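Local structure of ATP-dependent CLP protease, putative (Plasmodium falciparum, 2F6I) at residues C[37-42]-C[59-64]; C[103-109]-C[129-135]; C[167-171]-C[193-197]. The protein is the catalytic domain of a ClpP-type serine protease (peptidase S14 family) that probably cleaves proteins to small peptides together with an ATP-dependent partner. All blocks are in the same frame, centred on the assembly; numbering follows the deposited sequence.

In the fold
The three contacts follow one another along the chain. Contact 1 ties strand 41-44, outermost in the parallel sheet within this chain, to helix 50-66; contact 2 starts at strand 99-104 of the same sheet and turns into the small mixed sheet. Their centres are about 23 Å apart, on opposite sides of the chain's centre, and their nearest atoms stay about 8 Å apart. Contact 2 holds His134, the predicted active-site residue. Contact 3 joins two helix ends, its centre about 14 Å from that of contact 2, and packs Tyr194 on Ile133 and Ile196 on Ile131. The Tyr194 side chain lies about 10 Å from that of His134, whereas contact 1 is remote from the site.

Contact 1 of 3, residues C[37-42]-C[59-64]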
ATOM      1  N   PHE C  37     -18.114  37.382  -6.466  1.00 46.49           N
ATOM      2  CA  PHE C  37     -18.027  37.744  -5.062  1.00 46.49           C
ATOM      3  C   PHE C  37     -18.149  39.259  -4.908  1.00 47.71           C
ATOM      4  O   PHE C  37     -18.845  39.745  -4.018  1.00 46.23           O
ATOM      5  CB  PHE C  37     -16.698  37.272  -4.472  1.00 45.47           C
ATOM      6  CG  PHE C  37     -16.582  37.498  -2.992  1.00 46.10           C
ATOM      7  CD1 PHE C  37     -15.506  38.203  -2.467  1.00 47.30           C
ATOM      8  CD2 PHE C  37     -17.548  36.998  -2.122  1.00 46.44           C
ATOM      9  CE1 PHE C  37     -15.391  38.408  -1.090  1.00 48.20           C
ATOM     10  CE2 PHE C  37     -17.442  37.196  -0.747  1.00 47.37           C
ATOM     11  CZ  PHE C  37     -16.362  37.902  -0.229  1.00 47.19           C
ATOM     12  N   LYS C  38     -17.473  40.001  -5.781  1.00 48.14           N
ATOM     13  CA  LYS C  38     -17.518  41.457  -5.730  1.00 51.05           C
ATOM     14  C   LYS C  38     -18.918  41.976  -6.054  1.00 51.06           C
ATOM     15  O   LYS C  38     -19.220  43.149  -5.829  1.00 49.89           O
ATOM     16  CB  LYS C  38     -16.491  42.059  -6.697  1.00 53.72           C
ATOM     17  CG  LYS C  38     -15.038  41.818  -6.282  1.00 57.43           C
ATOM     18  CD  LYS C  38     -14.054  42.397  -7.297  1.00 61.00           C
ATOM     19  CE  LYS C  38     -12.604  42.115  -6.897  1.00 64.68           C
ATOM     20  NZ  LYS C  38     -11.616  42.592  -7.916  1.00 64.10           N
ATOM     21  N   LYS C  39     -19.769  41.098  -6.580  1.00 50.41           N
ATOM     22  CA  LYS C  39     -21.143  41.464  -6.914  1.00 50.48           C
ATOM     23  C   LYS C  39     -22.121  40.886  -5.896  1.00 49.25           C
ATOM     24  O   LYS C  39     -23.316  40.775  -6.165  1.00 47.39           O
ATOM     25  CB  LYS C  39     -21.518  40.963  -8.309  1.00 52.30           C
ATOM     26  CG  LYS C  39     -20.985  41.803  -9.449  1.00 55.59           C
ATOM     27  CD  LYS C  39     -21.656  41.396 -10.750  1.00 59.82           C
ATOM     28  CE  LYS C  39     -21.415  42.419 -11.852  1.00 63.92           C
ATOM     29  NZ  LYS C  39     -22.311  42.179 -13.025  1.00 64.65           N
ATOM     30  N   ARG C  40     -21.599  40.511  -4.731  1.00 48.53           N
ATOM     31  CA  ARG C  40     -22.410  39.953  -3.657  1.00 47.12           C
ATOM     32  C   ARG C  40     -22.973  38.581  -3.998  1.00 46.89           C
ATOM     33  O   ARG C  40     -24.003  38.176  -3.461  1.00 48.44           O
ATOM     34  CB  ARG C  40     -23.565  40.896  -3.329  1.00 46.68           C
ATOM     35  CG  ARG C  40     -23.134  42.291  -2.948  1.00 46.22           C
ATOM     36  CD  ARG C  40     -23.850  42.723  -1.686  1.00 46.14           C
ATOM     37  NE  ARG C  40     -22.896  43.206  -0.703  1.00 46.34           N
ATOM     38  CZ  ARG C  40     -23.079  43.148   0.608  1.00 47.45           C
ATOM     39  NH1 ARG C  40     -24.189  42.623   1.106  1.00 47.00           N
ATOM     40  NH2 ARG C  40     -22.146  43.610   1.423  1.00 50.52           N
ATOM     41  N   ILE C  41     -22.297  37.861  -4.882  1.00 45.73           N
ATOM     42  CA  ILE C  41     -22.756  36.542  -5.284  1.00 45.01           C
ATOM     43  C   ILE C  41     -21.782  35.459  -4.826  1.00 45.14           C
ATOM     44  O   ILE C  41     -20.600  35.488  -5.155  1.00 46.27           O
ATOM     45  CB  ILE C  41     -22.950  36.492  -6.813  1.00 43.59           C
ATOM     46  CG1 ILE C  41     -23.974  37.558  -7.218  1.00 43.09           C
ATOM     47  CG2 ILE C  41     -23.411  35.109  -7.247  1.00 42.47           C
ATOM     48  CD1 ILE C  41     -24.227  37.662  -8.708  1.00 43.50           C
ATOM     49  N   ILE C  42     -22.293  34.508  -4.054  1.00 46.13           N
ATOM     50  CA  ILE C  42     -21.481  33.422  -3.520  1.00 46.43           C
ATOM     51  C   ILE C  42     -21.988  32.052  -3.946  1.00 47.16           C
ATOM     52  O   ILE C  42     -23.180  31.863  -4.194  1.00 46.72           O
ATOM     53  CB  ILE C  42     -21.460  33.458  -1.974  1.00 47.66           C
ATOM     54  CG1 ILE C  42     -20.754  34.721  -1.491  1.00 47.70           C
ATOM     55  CG2 ILE C  42     -20.760  32.219  -1.424  1.00 48.58           C
ATOM     56  CD1 ILE C  42     -20.709  34.842   0.017  1.00 50.32           C
ATOM     57  N   GLN C  59     -16.458  34.995   4.167  1.00 49.13           N
ATOM     58  CA  GLN C  59     -17.015  35.736   3.046  1.00 49.63           C
ATOM     59  C   GLN C  59     -18.289  36.494   3.399  1.00 48.38           C
ATOM     60  O   GLN C  59     -18.470  37.636   2.976  1.00 47.74           O
ATOM     61  CB  GLN C  59     -17.263  34.776   1.882  1.00 51.18           C
ATOM     62  CG  GLN C  59     -15.978  34.366   1.176  1.00 54.04           C
ATOM     63  CD  GLN C  59     -16.065  33.002   0.530  1.00 56.31           C
ATOM     64  OE1 GLN C  59     -17.051  32.672  -0.130  1.00 60.33           O
ATOM     65  NE2 GLN C  59     -15.022  32.200   0.709  1.00 57.25           N
ATOM     66  N   LEU C  60     -19.168  35.863   4.171  1.00 46.87           N
ATOM     67  CA  LEU C  60     -20.410  36.511   4.567  1.00 46.15           C
ATOM     68  C   LEU C  60     -20.107  37.706   5.460  1.00 47.35           C
ATOM     69  O   LEU C  60     -20.617  38.806   5.234  1.00 47.29           O
ATOM     70  CB  LEU C  60     -21.326  35.523   5.296  1.00 45.16           C
ATOM     71  CG  LEU C  60     -21.962  34.444   4.412  1.00 43.54           C
ATOM     72  CD1 LEU C  60     -22.656  33.399   5.265  1.00 41.49           C
ATOM     73  CD2 LEU C  60     -22.942  35.093   3.454  1.00 41.58           C
ATOM     74  N   LEU C  61     -19.263  37.492   6.466  1.00 47.16           N
ATOM     75  CA  LEU C  61     -18.893  38.566   7.380  1.00 47.47           C
ATOM     76  C   LEU C  61     -18.209  39.698   6.620  1.00 48.42           C
ATOM     77  O   LEU C  61     -18.411  40.873   6.926  1.00 48.75           O
ATOM     78  CB  LEU C  61     -17.962  38.041   8.477  1.00 46.96           C
ATOM     79  CG  LEU C  61     -18.579  37.057   9.474  1.00 46.48           C
ATOM     80  CD1 LEU C  61     -17.505  36.531  10.410  1.00 46.28           C
ATOM     81  CD2 LEU C  61     -19.678  37.749  10.260  1.00 45.65           C
ATOM     82  N   TYR C  62     -17.404  39.340   5.625  1.00 49.42           N
ATOM     83  CA  TYR C  62     -16.702  40.342   4.833  1.00 49.81           C
ATOM     84  C   TYR C  62     -17.678  41.199   4.047  1.00 49.37           C
ATOM     85  O   TYR C  62     -17.618  42.426   4.103  1.00 49.06           O
ATOM     86  CB  TYR C  62     -15.711  39.679   3.871  1.00 50.97           C
ATOM     87  CG  TYR C  62     -15.049  40.661   2.925  1.00 52.57           C
ATOM     88  CD1 TYR C  62     -15.641  40.993   1.706  1.00 52.93           C
ATOM     89  CD2 TYR C  62     -13.851  41.287   3.265  1.00 52.49           C
ATOM     90  CE1 TYR C  62     -15.057  41.924   0.850  1.00 53.20           C
ATOM     91  CE2 TYR C  62     -13.261  42.220   2.417  1.00 53.11           C
ATOM     92  CZ  TYR C  62     -13.869  42.533   1.212  1.00 54.07           C
ATOM     93  OH  TYR C  62     -13.292  43.458   0.369  1.00 55.94           O
ATOM     94  N   LEU C  63     -18.574  40.553   3.309  1.00 50.39           N
ATOM     95  CA  LEU C  63     -19.556  41.275   2.514  1.00 51.19           C
ATOM     96  C   LEU C  63     -20.406  42.191   3.389  1.00 51.55           C
ATOM     97  O   LEU C  63     -20.520  43.384   3.122  1.00 50.95           O
ATOM     98  CB  LEU C  63     -20.460  40.296   1.756  1.00 49.77           C
ATOM     99  CG  LEU C  63     -19.818  39.482   0.627  1.00 50.50           C
ATOM    100  CD1 LEU C  63     -20.843  38.523   0.035  1.00 47.69           C
ATOM    101  CD2 LEU C  63     -19.290  40.421  -0.445  1.00 48.59           C
ATOM    102  N   ASP C  64     -20.990  41.635   4.445  1.00 52.86           N
ATOM    103  CA  ASP C  64     -21.832  42.426   5.332  1.00 54.76           C
ATOM    104  C   ASP C  64     -21.074  43.621   5.900  1.00 56.28           C
ATOM    105  O   ASP C  64     -21.681  44.592   6.344  1.00 55.65           O
ATOM    106  CB  ASP C  64     -22.366  41.565   6.476  1.00 54.15           C
ATOM    107  CG  ASP C  64     -23.569  42.189   7.158  1.00 54.74           C
ATOM    108  OD1 ASP C  64     -24.562  42.472   6.453  1.00 52.89           O
ATOM    109  OD2 ASP C  64     -23.527  42.396   8.391  1.00 54.47           O
TER
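Leu63 is wedged between Phe37 and Ile42, its CD1 touching both. Its CD2 methyl lies over a face of the Phe37 ring, 4.1 Å from the centroid and 26° off the normal, a CH-pi contact, while CG approaches Phe37 CE2 at 3.6 Å. Its other methyl, CD1, meets Ile42 CD1 at 3.7 Å, the two side chains running antiparallel alongside each other. Ile42 CD1 also touches Gln59 CB and, more loosely, Leu60 CD2, so this one methyl reaches three residues of the helix. The ring is aimed at the helix because Phe37 CG stands anti to the backbone N (chi1 -175°). Ile42 CG1 and the carbonyl oxygen of Gln59 lie at its edge, in plane.

Among the aromatic groups, Phe37 CZ comes within 3.7 Å of Tyr62 CD1; the planes meet at 32°, an oblique pairing. Tyr62 also pairs edge-to-face with Phe35 of a neighbouring subunit, and Met28 of that subunit packs on Phe37 and Gln59.

The polar contribution comes from Arg40. Its chain bends at chi2 and chi3, which lays the guanidinium beside the helix with Leu63 CB over one face, 3.7 Å above the plane. NH1 is hydrogen-bonded to Ser97 OG, which also bonds Asp64 OD1, so the serine links the two oppositely charged side chains.

Within the backbone, Arg40 N bonds Phe37 O at 2.9 Å, Ile41 N bonds the carbonyl of the residue before Phe37, and Arg40, with positive phi, is the C-prime residue of a Schellman motif that ends helix 30-37. From there the chain enters strand 41-44, the first strand of the beta-alpha-beta unit whose helix, 50-66, packs here against it.

Contact 2 of 3, residues C[103-109]-C[129-135]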
ATOM      1  N   SER C 103     -31.158  27.326  -5.485  1.00 43.60           N
ATOM      2  CA  SER C 103     -30.610  25.985  -5.549  1.00 44.18           C
ATOM      3  C   SER C 103     -30.682  25.397  -6.944  1.00 44.61           C
ATOM      4  O   SER C 103     -31.571  25.724  -7.727  1.00 45.11           O
ATOM      5  CB  SER C 103     -31.370  25.061  -4.603  1.00 42.88           C
ATOM      6  OG  SER C 103     -32.676  24.820  -5.098  1.00 42.80           O
ATOM      7  N   PHE C 104     -29.723  24.534  -7.247  1.00 44.70           N
ATOM      8  CA  PHE C 104     -29.691  23.832  -8.517  1.00 45.06           C
ATOM      9  C   PHE C 104     -28.868  22.567  -8.330  1.00 44.31           C
ATOM     10  O   PHE C 104     -28.036  22.491  -7.429  1.00 43.27           O
ATOM     11  CB  PHE C 104     -29.128  24.707  -9.650  1.00 44.60           C
ATOM     12  CG  PHE C 104     -27.697  25.127  -9.471  1.00 45.47           C
ATOM     13  CD1 PHE C 104     -27.385  26.432  -9.100  1.00 47.91           C
ATOM     14  CD2 PHE C 104     -26.656  24.242  -9.735  1.00 46.76           C
ATOM     15  CE1 PHE C 104     -26.058  26.853  -8.999  1.00 48.39           C
ATOM     16  CE2 PHE C 104     -25.325  24.652  -9.636  1.00 48.06           C
ATOM     17  CZ  PHE C 104     -25.028  25.962  -9.269  1.00 48.09           C
ATOM     18  N   GLY C 105     -29.127  21.566  -9.161  1.00 43.59           N
ATOM     19  CA  GLY C 105     -28.398  20.317  -9.053  1.00 43.45           C
ATOM     20  C   GLY C 105     -28.947  19.439  -7.947  1.00 42.89           C
ATOM     21  O   GLY C 105     -29.992  18.810  -8.100  1.00 43.20           O
ATOM     22  N   LEU C 106     -28.241  19.397  -6.825  1.00 43.17           N
ATOM     23  CA  LEU C 106     -28.665  18.584  -5.700  1.00 43.55           C
ATOM     24  C   LEU C 106     -28.431  19.324  -4.396  1.00 43.14           C
ATOM     25  O   LEU C 106     -27.361  19.891  -4.177  1.00 42.68           O
ATOM     26  CB  LEU C 106     -27.894  17.263  -5.684  1.00 47.32           C
ATOM     27  CG  LEU C 106     -28.349  16.248  -4.637  1.00 49.79           C
ATOM     28  CD1 LEU C 106     -29.792  15.898  -4.906  1.00 53.16           C
ATOM     29  CD2 LEU C 106     -27.491  15.000  -4.697  1.00 53.66           C
ATOM     30  N   VAL C 107     -29.442  19.323  -3.534  1.00 42.40           N
ATOM     31  CA  VAL C 107     -29.344  19.983  -2.241  1.00 42.76           C
ATOM     32  C   VAL C 107     -29.875  19.030  -1.187  1.00 43.31           C
ATOM     33  O   VAL C 107     -30.905  18.382  -1.395  1.00 43.29           O
ATOM     34  CB  VAL C 107     -30.156  21.291  -2.217  1.00 44.37           C
ATOM     35  CG1 VAL C 107     -30.093  21.917  -0.835  1.00 44.18           C
ATOM     36  CG2 VAL C 107     -29.608  22.258  -3.263  1.00 43.37           C
ATOM     37  N   ALA C 108     -29.178  18.938  -0.058  1.00 43.02           N
ATOM     38  CA  ALA C 108     -29.591  18.030   1.004  1.00 44.98           C
ATOM     39  C   ALA C 108     -29.190  18.472   2.408  1.00 46.65           C
ATOM     40  O   ALA C 108     -28.340  19.349   2.585  1.00 46.44           O
ATOM     41  CB  ALA C 108     -29.032  16.642   0.729  1.00 45.00           C
ATOM     42  N   SER C 109     -29.815  17.846   3.402  1.00 48.07           N
ATOM     43  CA  SER C 109     -29.559  18.126   4.812  1.00 49.20           C
ATOM     44  C   SER C 109     -29.396  19.618   5.100  1.00 49.33           C
ATOM     45  O   SER C 109     -30.234  20.427   4.693  1.00 50.29           O
ATOM     46  CB  SER C 109     -28.318  17.360   5.276  1.00 51.05           C
ATOM     47  OG  SER C 109     -28.180  17.427   6.684  1.00 54.26           O
ATOM     48  N   CYS C 129     -33.473  20.696 -10.090  1.00 43.42           N
ATOM     49  CA  CYS C 129     -32.853  20.467  -8.792  1.00 42.32           C
ATOM     50  C   CYS C 129     -33.574  19.389  -7.978  1.00 43.11           C
ATOM     51  O   CYS C 129     -34.803  19.296  -7.992  1.00 42.94           O
ATOM     52  CB  CYS C 129     -32.820  21.770  -7.994  1.00 42.24           C
ATOM     53  SG  CYS C 129     -31.943  21.644  -6.427  1.00 49.30           S
ATOM     54  N   ARG C 130     -32.801  18.570  -7.277  1.00 42.60           N
ATOM     55  CA  ARG C 130     -33.363  17.521  -6.437  1.00 43.46           C
ATOM     56  C   ARG C 130     -33.070  17.920  -4.998  1.00 44.22           C
ATOM     57  O   ARG C 130     -31.918  18.150  -4.634  1.00 45.89           O
ATOM     58  CB  ARG C 130     -32.723  16.170  -6.764  1.00 43.61           C
ATOM     59  CG  ARG C 130     -32.903  15.738  -8.217  1.00 46.31           C
ATOM     60  CD  ARG C 130     -34.369  15.515  -8.559  1.00 47.69           C
ATOM     61  NE  ARG C 130     -34.884  14.278  -7.979  1.00 48.84           N
ATOM     62  CZ  ARG C 130     -36.169  13.937  -7.956  1.00 49.44           C
ATOM     63  NH1 ARG C 130     -37.086  14.742  -8.478  1.00 49.49           N
ATOM     64  NH2 ARG C 130     -36.536  12.780  -7.418  1.00 49.14           N
ATOM     65  N   ILE C 131     -34.120  18.009  -4.188  1.00 44.95           N
ATOM     66  CA  ILE C 131     -33.996  18.415  -2.793  1.00 45.71           C
ATOM     67  C   ILE C 131     -34.450  17.318  -1.834  1.00 47.11           C
ATOM     68  O   ILE C 131     -35.485  16.687  -2.046  1.00 48.46           O
ATOM     69  CB  ILE C 131     -34.833  19.688  -2.543  1.00 45.97           C
ATOM     70  CG1 ILE C 131     -34.400  20.782  -3.521  1.00 47.76           C
ATOM     71  CG2 ILE C 131     -34.669  20.155  -1.113  1.00 46.29           C
ATOM     72  CD1 ILE C 131     -35.267  22.022  -3.492  1.00 47.28           C
ATOM     73  N   MET C 132     -33.670  17.102  -0.779  1.00 48.58           N
ATOM     74  CA  MET C 132     -33.977  16.081   0.219  1.00 49.43           C
ATOM     75  C   MET C 132     -33.614  16.570   1.615  1.00 49.86           C
ATOM     76  O   MET C 132     -32.859  17.528   1.771  1.00 50.15           O
ATOM     77  CB  MET C 132     -33.202  14.802  -0.085  1.00 51.31           C
ATOM     78  CG  MET C 132     -31.702  14.975   0.020  1.00 55.03           C
ATOM     79  SD  MET C 132     -30.840  14.145  -1.314  1.00 61.03           S
ATOM     80  CE  MET C 132     -31.667  14.893  -2.710  1.00 58.05           C
ATOM     81  N   ILE C 133     -34.143  15.898   2.628  1.00 50.56           N
ATOM     82  CA  ILE C 133     -33.884  16.278   4.009  1.00 53.03           C
ATOM     83  C   ILE C 133     -32.764  15.455   4.640  1.00 54.39           C
ATOM     84  O   ILE C 133     -31.979  15.970   5.437  1.00 53.87           O
ATOM     85  CB  ILE C 133     -35.163  16.125   4.856  1.00 53.52           C
ATOM     86  CG1 ILE C 133     -36.291  16.943   4.224  1.00 53.66           C
ATOM     87  CG2 ILE C 133     -34.901  16.575   6.287  1.00 52.23           C
ATOM     88  CD1 ILE C 133     -37.630  16.773   4.910  1.00 55.67           C
ATOM     89  N   HIS C 134     -32.697  14.179   4.274  1.00 57.11           N
ATOM     90  CA  HIS C 134     -31.685  13.259   4.793  1.00 59.46           C
ATOM     91  C   HIS C 134     -30.268  13.655   4.369  1.00 61.08           C
ATOM     92  O   HIS C 134     -30.081  14.593   3.594  1.00 60.89           O
ATOM     93  CB  HIS C 134     -31.992  11.845   4.302  1.00 60.24           C
ATOM     94  CG  HIS C 134     -31.977  11.711   2.810  1.00 62.01           C
ATOM     95  ND1 HIS C 134     -30.879  11.257   2.113  1.00 62.51           N
ATOM     96  CD2 HIS C 134     -32.917  12.004   1.880  1.00 61.82           C
ATOM     97  CE1 HIS C 134     -31.141  11.275   0.818  1.00 61.55           C
ATOM     98  NE2 HIS C 134     -32.373  11.724   0.650  1.00 62.37           N
ATOM     99  N   GLN C 135     -29.275  12.935   4.886  1.00 62.94           N
ATOM    100  CA  GLN C 135     -27.875  13.202   4.557  1.00 65.08           C
ATOM    101  C   GLN C 135     -27.327  12.100   3.649  1.00 66.02           C
ATOM    102  O   GLN C 135     -27.043  10.992   4.105  1.00 66.23           O
ATOM    103  CB  GLN C 135     -27.030  13.277   5.832  1.00 65.24           C
ATOM    104  CG  GLN C 135     -27.570  14.231   6.890  1.00 68.66           C
ATOM    105  CD  GLN C 135     -26.633  14.384   8.077  1.00 69.65           C
ATOM    106  OE1 GLN C 135     -25.582  15.021   7.977  1.00 70.67           O
ATOM    107  NE2 GLN C 135     -27.008  13.792   9.208  1.00 69.94           N
TER
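Met132 touches Ala108 CB across the contact and, through the same CG, covers part of one face of the His134 ring, 3.3 Å above its plane and nearer the ring's margin than its centre. CG sits between the backbone N and the carbonyl carbon (chi1 64°), which places it between the two neighbours. The Tyr185 ring also meets the His134 ring. The Arg130 guanidinium turns away to a neighbouring subunit, where NE forms a salt bridge with Glu153 and Tyr156 provides a cation-pi partner.

The peptide groups join strands 106-107 and 130-132 in parallel. Arg130 N bonds Gly105 O at 2.9 Å, the donor tilted 32° from the carbonyl plane; Val107 N reaches Arg130 O at 3.0 Å, and Met132 N reaches Val107 O at 3.1 Å, in the carbonyl plane. Beyond Met132 the pairing frays: Ser109 N to His134 O, 3.3 Å, is weak, with an angle of 122° at the hydrogen. The Leu106 and Arg130 side chains share one face of the sheet, Val107 and Ile131 the other. Across from the bend at Gly105, Cys129 SG packs against Val107 CG2 at 4.0 Å and against the backbone of Phe104.

Ser109 follows the strand at the start of helix 109-116, the position of the nucleophile in ClpP relatives, and His134 is the predicted active-site residue. Yet Ser109 OG stands 8.1 Å from His134 ND1 and 9.3 Å from His134 NE2. At these distances the two side chains are not hydrogen-bonded, consistent with a non-productive form of the site, although the backbones are held side by side.

Contact 3 of 3, residues C[167-171]-C[193-197]; sequences SFTNQ and QYGII
Phe168 faces Gly195 through its backbone: the two carbonyl oxygens, Phe168 O and Gly195 O, lie 3.2 Å apart. Both are acceptors and would repel one another, but Arg123 NH1 serves both, with a hydrogen bond to Phe168 O and a weak one to Gly195 O, which probably offsets the repulsion. The Phe168 ring leads away from Gly195, to helix 109-116 and to Leu205 of a neighbouring subunit.

Thr169 comes next, buried against the 193-197 segment. Its CG2 methyl sits 3.1 Å from Gly195 O and 3.6 Å from Ile196 CG1, and lies at the edge of the Tyr194 ring, near its plane. CG2 points across because it stands anti to its own carbonyl carbon, which leaves OG1 between the backbone N and that carbon (chi1 60°). There OG1 is hydrogen-bonded to Leu165 O, one helical turn back, and it also accepts a weak bond from Gln171 N at 3.4 Å. The Thr169 CA-H in turn points at Gly195 O, CA to O 3.3 Å.

Two helix ends meet here. Helix 151-169 closes as Asn170 takes positive phi; helix 188-194 closes at Gly195 in a Schellman motif. With no side chain between them, the CA atoms of Gly195 and Thr169 come to 4.1 Å.

Gln171 then folds back over Tyr194. Its CG lies over one ring face, 3.9 Å from the centroid and 20° off the normal, a CH-pi contact, and the bend at chi2 carries the amide on, its plane 29° from that of the ring. NE2 gives a weak hydrogen bond to Tyr194 O at 3.1 Å, while at the far end of the same ring Tyr194 OH is hydrogen-bonded to Asp179 of helix 173-181.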
ATOM      1  N   SER C 167     -39.560  25.411  11.308  1.00 51.91           N
ATOM      2  CA  SER C 167     -39.889  26.828  11.402  1.00 53.89           C
ATOM      3  C   SER C 167     -39.709  27.576  10.080  1.00 54.42           C
ATOM      4  O   SER C 167     -40.151  28.715   9.948  1.00 55.46           O
ATOM      5  CB  SER C 167     -39.034  27.499  12.478  1.00 54.49           C
ATOM      6  OG  SER C 167     -37.702  27.678  12.030  1.00 60.14           O
ATOM      7  N   PHE C 168     -39.069  26.938   9.105  1.00 54.21           N
ATOM      8  CA  PHE C 168     -38.837  27.565   7.804  1.00 55.12           C
ATOM      9  C   PHE C 168     -39.841  27.120   6.743  1.00 55.17           C
ATOM     10  O   PHE C 168     -40.107  27.848   5.789  1.00 54.98           O
ATOM     11  CB  PHE C 168     -37.432  27.230   7.289  1.00 57.53           C
ATOM     12  CG  PHE C 168     -36.314  27.803   8.117  1.00 58.92           C
ATOM     13  CD1 PHE C 168     -35.056  27.207   8.095  1.00 58.02           C
ATOM     14  CD2 PHE C 168     -36.503  28.940   8.895  1.00 59.74           C
ATOM     15  CE1 PHE C 168     -34.003  27.731   8.837  1.00 59.00           C
ATOM     16  CE2 PHE C 168     -35.454  29.475   9.642  1.00 60.54           C
ATOM     17  CZ  PHE C 168     -34.201  28.868   9.612  1.00 60.09           C
ATOM     18  N   THR C 169     -40.389  25.922   6.909  1.00 55.91           N
ATOM     19  CA  THR C 169     -41.329  25.375   5.936  1.00 57.82           C
ATOM     20  C   THR C 169     -42.764  25.255   6.438  1.00 58.84           C
ATOM     21  O   THR C 169     -43.672  24.948   5.661  1.00 58.43           O
ATOM     22  CB  THR C 169     -40.870  23.980   5.469  1.00 57.36           C
ATOM     23  OG1 THR C 169     -40.792  23.102   6.599  1.00 55.71           O
ATOM     24  CG2 THR C 169     -39.504  24.064   4.807  1.00 55.76           C
ATOM     25  N   ASN C 170     -42.960  25.491   7.731  1.00 60.23           N
ATOM     26  CA  ASN C 170     -44.282  25.404   8.351  1.00 63.06           C
ATOM     27  C   ASN C 170     -44.730  23.959   8.531  1.00 63.24           C
ATOM     28  O   ASN C 170     -45.846  23.698   8.984  1.00 65.17           O
ATOM     29  CB  ASN C 170     -45.319  26.170   7.524  1.00 64.53           C
ATOM     30  CG  ASN C 170     -45.022  27.654   7.456  1.00 67.26           C
ATOM     31  OD1 ASN C 170     -44.969  28.334   8.484  1.00 67.36           O
ATOM     32  ND2 ASN C 170     -44.824  28.166   6.242  1.00 67.32           N
ATOM     33  N   GLN C 171     -43.863  23.022   8.163  1.00 63.78           N
ATOM     34  CA  GLN C 171     -44.169  21.609   8.322  1.00 62.51           C
ATOM     35  C   GLN C 171     -43.920  21.290   9.781  1.00 61.93           C
ATOM     36  O   GLN C 171     -43.196  22.014  10.460  1.00 62.00           O
ATOM     37  CB  GLN C 171     -43.252  20.749   7.454  1.00 61.78           C
ATOM     38  CG  GLN C 171     -43.405  20.980   5.967  1.00 62.39           C
ATOM     39  CD  GLN C 171     -44.799  20.671   5.478  1.00 62.72           C
ATOM     40  OE1 GLN C 171     -45.328  19.587   5.726  1.00 64.16           O
ATOM     41  NE2 GLN C 171     -45.406  21.622   4.777  1.00 63.13           N
ATOM     42  N   GLN C 193     -44.070  23.339  -2.543  1.00 49.59           N
ATOM     43  CA  GLN C 193     -45.272  22.941  -1.822  1.00 50.62           C
ATOM     44  C   GLN C 193     -44.931  22.551  -0.389  1.00 50.52           C
ATOM     45  O   GLN C 193     -45.762  22.675   0.513  1.00 51.13           O
ATOM     46  CB  GLN C 193     -45.942  21.764  -2.529  1.00 51.90           C
ATOM     47  CG  GLN C 193     -46.262  22.030  -3.991  1.00 56.15           C
ATOM     48  CD  GLN C 193     -46.800  20.802  -4.699  1.00 59.54           C
ATOM     49  OE1 GLN C 193     -46.195  19.729  -4.652  1.00 60.23           O
ATOM     50  NE2 GLN C 193     -47.942  20.955  -5.366  1.00 60.37           N
ATOM     51  N   TYR C 194     -43.703  22.082  -0.189  1.00 49.31           N
ATOM     52  CA  TYR C 194     -43.240  21.668   1.130  1.00 47.75           C
ATOM     53  C   TYR C 194     -42.935  22.909   1.964  1.00 47.56           C
ATOM     54  O   TYR C 194     -42.990  22.875   3.193  1.00 47.08           O
ATOM     55  CB  TYR C 194     -41.974  20.821   0.997  1.00 48.91           C
ATOM     56  CG  TYR C 194     -41.705  19.889   2.161  1.00 48.51           C
ATOM     57  CD1 TYR C 194     -42.303  18.630   2.224  1.00 48.16           C
ATOM     58  CD2 TYR C 194     -40.836  20.256   3.186  1.00 49.16           C
ATOM     59  CE1 TYR C 194     -42.040  17.759   3.276  1.00 48.23           C
ATOM     60  CE2 TYR C 194     -40.566  19.391   4.246  1.00 49.44           C
ATOM     61  CZ  TYR C 194     -41.169  18.145   4.283  1.00 50.12           C
ATOM     62  OH  TYR C 194     -40.889  17.281   5.318  1.00 49.82           O
ATOM     63  N   GLY C 195     -42.606  24.005   1.286  1.00 47.14           N
ATOM     64  CA  GLY C 195     -42.299  25.242   1.982  1.00 46.37           C
ATOM     65  C   GLY C 195     -40.812  25.520   2.119  1.00 46.51           C
ATOM     66  O   GLY C 195     -40.405  26.346   2.939  1.00 46.13           O
ATOM     67  N   ILE C 196     -39.999  24.832   1.319  1.00 46.24           N
ATOM     68  CA  ILE C 196     -38.549  25.013   1.350  1.00 44.78           C
ATOM     69  C   ILE C 196     -38.132  26.193   0.477  1.00 43.09           C
ATOM     70  O   ILE C 196     -37.248  26.962   0.843  1.00 43.31           O
ATOM     71  CB  ILE C 196     -37.818  23.733   0.879  1.00 44.87           C
ATOM     72  CG1 ILE C 196     -38.048  22.613   1.896  1.00 44.58           C
ATOM     73  CG2 ILE C 196     -36.325  24.004   0.711  1.00 43.67           C
ATOM     74  CD1 ILE C 196     -37.503  21.265   1.472  1.00 45.28           C
ATOM     75  N   ILE C 197     -38.769  26.327  -0.679  1.00 43.98           N
ATOM     76  CA  ILE C 197     -38.479  27.433  -1.586  1.00 46.01           C
ATOM     77  C   ILE C 197     -39.782  28.158  -1.894  1.00 48.28           C
ATOM     78  O   ILE C 197     -40.864  27.589  -1.764  1.00 49.44           O
ATOM     79  CB  ILE C 197     -37.860  26.948  -2.916  1.00 44.43           C
ATOM     80  CG1 ILE C 197     -38.800  25.952  -3.597  1.00 43.43           C
ATOM     81  CG2 ILE C 197     -36.494  26.333  -2.656  1.00 43.01           C
ATOM     82  CD1 ILE C 197     -38.327  25.479  -4.951  1.00 43.23           C
TER